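Local coordinates for protein stiv-a81 (Sulfolobus Turreted Icosahedral Virus, PDB 3RKL) that is of unknown function but folds with a small antiparallel sheet and two long helices, which probably pack with another copy of itself into a four-helix bundle, at residues 66-69 with 70-74. The protein carries 1 engineered substitution. Numbering follows the deposited sequence.
Sequences IYLA and GATSM. Engineered in segment 70-74: Met74 (natural residue Leu).
Thr72 OG1 donates to Ala69 O, three residues back, at 2.9 Å, within a segment of about two and a half turns of helix 55-80, part of the four-helix bundle. Ala69 O also accepts from Ser73 N at 3.1 Å, so two donors grip it from one face of its plane. The hydroxyl approaches well off the carbonyl axis, with a C=O...OG1 angle of 116°, whereas Ser73 N lies closer to that axis, at 150°. Thr72 chi1 of 63° sets its OG1 between the backbone N and the carbonyl carbon and leaves its CG2 beside the N, 3.3 Å from Leu68 O. Thr72 CG2 also meets Leu68 CD1 at 4.2 Å, a loose apolar touch. Regular i to i+4 backbone hydrogen bonds run alongside: Gly70 N to Ile66 O, Ala71 N to Tyr67 O and Thr72 N to Leu68 O. Around this segment, Leu68 and Ala71 pack on Ile29 of helix 25-46, and Ile66 and Ala69 touch strand 3-9. Tyr67 stacks on Phe20, with Tyr67 OH hydrogen-bonded to Glu63 OE2. The second subunit lies against the segment too: its Leu68 meets Leu68, its Ala65 touches Ala69 and Thr72, and its His62 ND1 is hydrogen-bonded to Thr72 OG1, tying the hydroxyl to both chains. On the helix flank, Ala71 CB sits 3.3 Å from Tyr67 O.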
loop_
_atom_site.group_PDB
_atom_site.type_symbol
_atom_site.label_atom_id
_atom_site.label_comp_id
_atom_site.label_asym_id
_atom_site.label_seq_id
_atom_site.Cartn_x
_atom_site.Cartn_y
_atom_site.Cartn_z
ATOM N N ILE A 66 19.970 -5.754 -13.695
ATOM C CA ILE A 66 20.901 -6.809 -14.114
ATOM C C ILE A 66 21.068 -7.844 -12.980
ATOM O O ILE A 66 21.002 -9.055 -13.224
ATOM C CB ILE A 66 22.256 -6.223 -14.553
ATOM C CG1 ILE A 66 22.126 -5.546 -15.924
ATOM C CG2 ILE A 66 23.350 -7.308 -14.565
ATOM C CD1 ILE A 66 22.048 -6.511 -17.113
ATOM N N TYR A 67 21.236 -7.368 -11.751
ATOM C CA TYR A 67 21.399 -8.271 -10.597
ATOM C C TYR A 67 20.147 -9.136 -10.408
ATOM O O TYR A 67 20.223 -10.337 -10.115
ATOM C CB TYR A 67 21.679 -7.481 -9.330
ATOM C CG TYR A 67 22.921 -6.614 -9.386
ATOM C CD1 TYR A 67 23.982 -6.914 -10.244
ATOM C CD2 TYR A 67 23.035 -5.503 -8.571
ATOM C CE1 TYR A 67 25.097 -6.117 -10.298
ATOM C CE2 TYR A 67 24.171 -4.713 -8.604
ATOM C CZ TYR A 67 25.185 -5.022 -9.472
ATOM O OH TYR A 67 26.303 -4.202 -9.504
ATOM N N LEU A 68 18.998 -8.504 -10.604
ATOM C CA LEU A 68 17.717 -9.192 -10.524
ATOM C C LEU A 68 17.580 -10.277 -11.600
ATOM O O LEU A 68 17.140 -11.397 -11.312
ATOM C CB LEU A 68 16.605 -8.158 -10.638
ATOM C CG LEU A 68 15.160 -8.601 -10.560
ATOM C CD1 LEU A 68 14.898 -9.474 -9.304
ATOM C CD2 LEU A 68 14.292 -7.347 -10.599
ATOM N N ALA A 69 17.990 -9.972 -12.831
ATOM C CA ALA A 69 17.945 -10.971 -13.911
ATOM C C ALA A 69 18.858 -12.152 -13.578
ATOM O O ALA A 69 18.468 -13.322 -13.740
ATOM C CB ALA A 69 18.328 -10.345 -15.255
ATOM N N GLY A 70 20.046 -11.863 -13.054
ATOM C CA GLY A 70 20.972 -12.915 -12.630
ATOM C C GLY A 70 20.440 -13.737 -11.472
ATOM O O GLY A 70 20.513 -14.965 -11.498
ATOM N N ALA A 71 19.874 -13.064 -10.477
ATOM C CA ALA A 71 19.257 -13.736 -9.324
ATOM C C ALA A 71 18.131 -14.695 -9.721
ATOM O O ALA A 71 18.067 -15.834 -9.238
ATOM C CB ALA A 71 18.748 -12.700 -8.306
ATOM N N THR A 72 17.234 -14.251 -10.599
ATOM C CA THR A 72 16.161 -15.131 -11.056
ATOM C C THR A 72 16.692 -16.329 -11.858
ATOM O O THR A 72 16.091 -17.385 -11.846
ATOM C CB THR A 72 15.100 -14.390 -11.881
ATOM O OG1 THR A 72 15.689 -13.864 -13.074
ATOM C CG2 THR A 72 14.456 -13.274 -11.050
ATOM N N SER A 73 17.811 -16.151 -12.547
ATOM C CA SER A 73 18.425 -17.267 -13.261
ATOM C C SER A 73 18.911 -18.305 -12.267
ATOM O O SER A 73 18.680 -19.504 -12.441
ATOM C CB SER A 73 19.592 -16.796 -14.126
ATOM O OG SER A 73 20.077 -17.869 -14.917
HETATM N N MSE A 74 19.596 -17.831 -11.232
HETATM C CA MSE A 74 20.096 -18.718 -10.167
HETATM C C MSE A 74 18.938 -19.463 -9.490
HETATM O O MSE A 74 19.065 -20.628 -9.111
HETATM C CB MSE A 74 20.861 -17.914 -9.112
HETATM C CG MSE A 74 22.138 -17.244 -9.593
HETATM SE SE MSE A 74 22.831 -15.937 -8.278
HETATM C CE MSE A 74 22.880 -17.104 -6.709
#